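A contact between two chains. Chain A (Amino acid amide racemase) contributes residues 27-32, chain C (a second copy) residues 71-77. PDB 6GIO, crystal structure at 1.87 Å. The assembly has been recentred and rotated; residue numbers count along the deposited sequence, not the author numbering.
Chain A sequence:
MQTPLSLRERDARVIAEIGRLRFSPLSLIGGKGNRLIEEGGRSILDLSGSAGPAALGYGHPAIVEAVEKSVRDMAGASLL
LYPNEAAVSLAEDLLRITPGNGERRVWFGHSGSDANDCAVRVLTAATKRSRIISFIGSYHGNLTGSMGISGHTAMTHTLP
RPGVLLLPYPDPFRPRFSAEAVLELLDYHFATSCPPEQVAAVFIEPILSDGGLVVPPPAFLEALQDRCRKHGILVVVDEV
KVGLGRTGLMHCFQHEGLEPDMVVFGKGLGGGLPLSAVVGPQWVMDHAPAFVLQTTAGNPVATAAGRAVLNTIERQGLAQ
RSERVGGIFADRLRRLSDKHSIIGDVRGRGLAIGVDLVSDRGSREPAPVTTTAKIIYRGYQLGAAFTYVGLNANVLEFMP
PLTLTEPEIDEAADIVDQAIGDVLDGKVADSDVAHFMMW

Chain A 27-32: SLIGGK
Chain C 71-77: VRDMAGA

The two backbones come unusually close, with the CA atoms of Gly30(A) and Ala75(C) 3.7 Å apart, and at three glycines around this point a CB would collide with the other chain. An ideal CB on Gly30(A) would fall 2.3 Å from Asp73(C) OD1, one on Gly31(A) would fall 2.3 Å from Met74(C) O, and one on Gly76(C) would fall 2.6 Å from Leu28(A) CD1. Gly76(C) also has positive phi (70/-175), which by itself favours glycine.

Chain A runs extended through Leu28(A) (-114/142), turns a corner at Ile29(A) (-121/-9), and is extended again, on a different course, at Gly30(A) (-175/-174), Gly31(A) (-163/158) and Lys32(A) (-158/123). Chain C leaves its helix after Arg72(C): Asp73(C) is at -136/78, Met74(C) at -89/117 and Ala75(C) at -85/65. The touching parts run 136° apart, and the register continues with Gly31(A) CA 4.9 Å from Met74(C) CA.

One direct hydrogen bond joins the stretches. Asp73(C), chi1 t and chi2 13°, starts sideways but brings its carboxylate nearer, so that Gly31(A) N donates to Asp73(C) OD1 at 2.9 Å with an angle of 151°. Met74(C) O also lies 3.1 Å from Gly31(A) N, but the angle is poor and no hydrogen bond forms; a CA-H...O contact from Gly31(A) CA to Met74(C) O, 3.3 Å, accompanies this close approach. Within chain C, Gly76(C) N makes a weak hydrogen bond to Met74(C) O at 2.9 Å, closing a tight bend around Ala75(C).

Two waters bridge acceptors that cannot bond to each other. Water 1 donates to Ile29(A) O at 2.9 Å and to Asp73(C) OD2 at 2.6 Å; water 2 donates to Gly31(A) O at 2.8 Å and to Arg72(C) O at 2.7 Å. By contrast, Gly31(A) O and Asp73(C) OD1 sit 3.1 Å apart as two acceptors, with no hydrogen bond between them.

The apolar part is small. Leu28(A), chi1 m and chi2 t, points toward chain C, placing its CB 4.0 Å from Ala75(C) CB and its CD1 3.7 Å from Gly76(C) CA. The Ala75(C) methyl points sideways and reaches Gly30(A) N at 3.5 Å from CB. Ile29(A) (p, t) and Met74(C) (t, t, m) direct their CA-to-CB bonds away, contributing through backbone atoms. The rule is a close approach in which glycines leave room for a carbonyl, a carboxylate and a leucine methyl, joined by one direct hydrogen bond and two bridging waters, with 295 Å² buried, both sides summed.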

ATOM      1  N   SER A  27      -0.162   3.891 -23.836  1.00 22.10           N
ATOM      2  CA  SER A  27       0.970   3.231 -23.184  1.00 22.30           C
ATOM      3  C   SER A  27       2.072   4.276 -23.147  1.00 21.40           C
ATOM      4  O   SER A  27       2.336   4.900 -24.158  1.00 22.24           O
ATOM      5  CB  SER A  27       1.430   2.048 -24.017  1.00 23.45           C
ATOM      6  OG  SER A  27       0.333   1.151 -24.141  1.00 27.66           O
ATOM      7  N   LEU A  28       2.691   4.460 -21.995  1.00 21.21           N
ATOM      8  CA  LEU A  28       3.443   5.685 -21.667  1.00 21.80           C
ATOM      9  C   LEU A  28       4.968   5.448 -21.501  1.00 23.22           C
ATOM     10  O   LEU A  28       5.413   4.425 -20.940  1.00 23.64           O
ATOM     11  CB  LEU A  28       2.899   6.301 -20.375  1.00 22.25           C
ATOM     12  CG  LEU A  28       1.416   6.716 -20.397  1.00 24.81           C
ATOM     13  CD1 LEU A  28       0.975   7.241 -19.032  1.00 25.68           C
ATOM     14  CD2 LEU A  28       1.101   7.757 -21.484  1.00 25.91           C
ATOM     15  N   ILE A  29       5.752   6.413 -21.980  1.00 23.28           N
ATOM     16  CA  ILE A  29       7.209   6.428 -21.790  1.00 24.11           C
ATOM     17  C   ILE A  29       7.666   7.698 -21.058  1.00 23.42           C
ATOM     18  O   ILE A  29       8.818   7.798 -20.683  1.00 24.58           O
ATOM     19  CB  ILE A  29       7.965   6.328 -23.129  1.00 23.95           C
ATOM     20  CG1 ILE A  29       7.632   7.548 -24.033  1.00 25.55           C
ATOM     21  CG2 ILE A  29       7.625   5.021 -23.855  1.00 23.06           C
ATOM     22  CD1 ILE A  29       8.580   7.712 -25.226  1.00 27.33           C
ATOM     23  N   GLY A  30       6.791   8.674 -20.855  1.00 23.29           N
ATOM     24  CA  GLY A  30       7.226   9.869 -20.089  1.00 23.53           C
ATOM     25  C   GLY A  30       6.093  10.823 -19.841  1.00 22.67           C
ATOM     26  O   GLY A  30       4.931  10.522 -20.141  1.00 21.81           O
ATOM     27  N   GLY A  31       6.421  11.977 -19.271  1.00 23.22           N
ATOM     28  CA  GLY A  31       5.429  13.006 -19.056  1.00 22.79           C
ATOM     29  C   GLY A  31       6.094  14.316 -18.808  1.00 23.69           C
ATOM     30  O   GLY A  31       7.252  14.343 -18.435  1.00 25.49           O
ATOM     31  N   LYS A  32       5.361  15.395 -19.038  1.00 25.24           N
ATOM     32  CA  LYS A  32       5.846  16.750 -18.790  1.00 27.11           C
ATOM     33  C   LYS A  32       4.673  17.704 -18.610  1.00 25.55           C
ATOM     34  O   LYS A  32       3.837  17.851 -19.509  1.00 22.89           O
ATOM     35  CB  LYS A  32       6.709  17.246 -19.954  1.00 32.03           C
ATOM     36  CG  LYS A  32       7.186  18.701 -19.783  1.00 35.54           C
ATOM     37  CD  LYS A  32       7.577  19.348 -21.105  1.00 40.00           C
ATOM     38  CE  LYS A  32       6.374  19.778 -21.943  1.00 45.31           C
ATOM     39  NZ  LYS A  32       6.768  20.468 -23.220  1.00 46.27           N
TER
ATOM     40  N   VAL C  71      11.129  10.449 -11.789  1.00 23.23           N
ATOM     41  CA  VAL C  71      10.362  11.556 -11.208  1.00 21.20           C
ATOM     42  C   VAL C  71      10.434  12.813 -12.100  1.00 22.08           C
ATOM     43  O   VAL C  71       9.472  13.572 -12.191  1.00 19.55           O
ATOM     44  CB  VAL C  71      10.816  11.855  -9.766  1.00 23.12           C
ATOM     45  CG1 VAL C  71      12.167  12.545  -9.740  1.00 22.50           C
ATOM     46  CG2 VAL C  71       9.781  12.676  -9.028  1.00 24.52           C
ATOM     47  N   ARG C  72      11.569  13.032 -12.774  1.00 22.48           N
ATOM     48  CA  ARG C  72      11.690  14.103 -13.771  1.00 22.27           C
ATOM     49  C   ARG C  72      10.858  13.924 -15.047  1.00 22.43           C
ATOM     50  O   ARG C  72      10.395  14.896 -15.644  1.00 25.60           O
ATOM     51  CB  ARG C  72      13.153  14.239 -14.200  1.00 22.79           C
ATOM     52  CG  ARG C  72      14.073  14.782 -13.128  1.00 21.92           C
ATOM     53  CD  ARG C  72      15.508  14.459 -13.512  1.00 21.04           C
ATOM     54  NE  ARG C  72      16.454  14.822 -12.467  1.00 23.49           N
ATOM     55  CZ  ARG C  72      17.766  14.612 -12.544  1.00 23.06           C
ATOM     56  NH1 ARG C  72      18.294  14.067 -13.629  1.00 23.49           N
ATOM     57  NH2 ARG C  72      18.545  14.981 -11.552  1.00 24.34           N
ATOM     58  N   ASP C  73      10.717  12.689 -15.508  1.00 22.77           N
ATOM     59  CA  ASP C  73      10.041  12.421 -16.751  1.00 22.37           C
ATOM     60  C   ASP C  73       9.118  11.217 -16.506  1.00 23.71           C
ATOM     61  O   ASP C  73       9.423  10.082 -16.870  1.00 24.25           O
ATOM     62  CB  ASP C  73      11.077  12.200 -17.840  1.00 22.97           C
ATOM     63  CG  ASP C  73      10.465  11.945 -19.204  1.00 22.69           C
ATOM     64  OD1 ASP C  73       9.267  12.179 -19.374  1.00 23.54           O
ATOM     65  OD2 ASP C  73      11.182  11.504 -20.109  1.00 22.24           O
ATOM     66  N   MET C  74       7.994  11.517 -15.855  1.00 23.32           N
ATOM     67  CA  MET C  74       7.101  10.541 -15.219  1.00 22.34           C
ATOM     68  C   MET C  74       6.058  10.026 -16.178  1.00 21.60           C
ATOM     69  O   MET C  74       5.194  10.800 -16.666  1.00 20.77           O
ATOM     70  CB  MET C  74       6.402  11.157 -14.010  1.00 23.41           C
ATOM     71  CG  MET C  74       5.612  10.133 -13.159  1.00 26.86           C
ATOM     72  SD  MET C  74       4.703  10.883 -11.772  1.00 27.84           S
ATOM     73  CE  MET C  74       5.994  11.037 -10.599  1.00 25.25           C
ATOM     74  N   ALA C  75       6.129   8.713 -16.421  1.00 21.11           N
ATOM     75  CA  ALA C  75       5.315   8.056 -17.438  1.00 22.37           C
ATOM     76  C   ALA C  75       3.948   7.703 -16.853  1.00 22.33           C
ATOM     77  O   ALA C  75       3.576   6.528 -16.688  1.00 22.30           O
ATOM     78  CB  ALA C  75       6.026   6.824 -17.953  1.00 21.69           C
ATOM     79  N   GLY C  76       3.209   8.735 -16.525  1.00 21.22           N
ATOM     80  CA  GLY C  76       1.982   8.568 -15.769  1.00 21.49           C
ATOM     81  C   GLY C  76       2.272   8.157 -14.319  1.00 21.04           C
ATOM     82  O   GLY C  76       3.448   8.038 -13.904  1.00 21.71           O
ATOM     83  N   ALA C  77       1.203   7.877 -13.571  1.00 20.87           N
ATOM     84  CA  ALA C  77       1.313   7.445 -12.159  1.00 20.49           C
ATOM     85  C   ALA C  77       0.331   6.335 -11.770  1.00 21.87           C
ATOM     86  O   ALA C  77      -0.065   6.236 -10.587  1.00 24.14           O
ATOM     87  CB  ALA C  77       1.162   8.659 -11.225  1.00 20.27           C
TER
HETATM   88  O   HOH W   1      10.451   9.826 -21.989  1.00 27.79           O
HETATM   89  O   HOH W   2       9.184  16.186 -17.619  1.00 25.93           O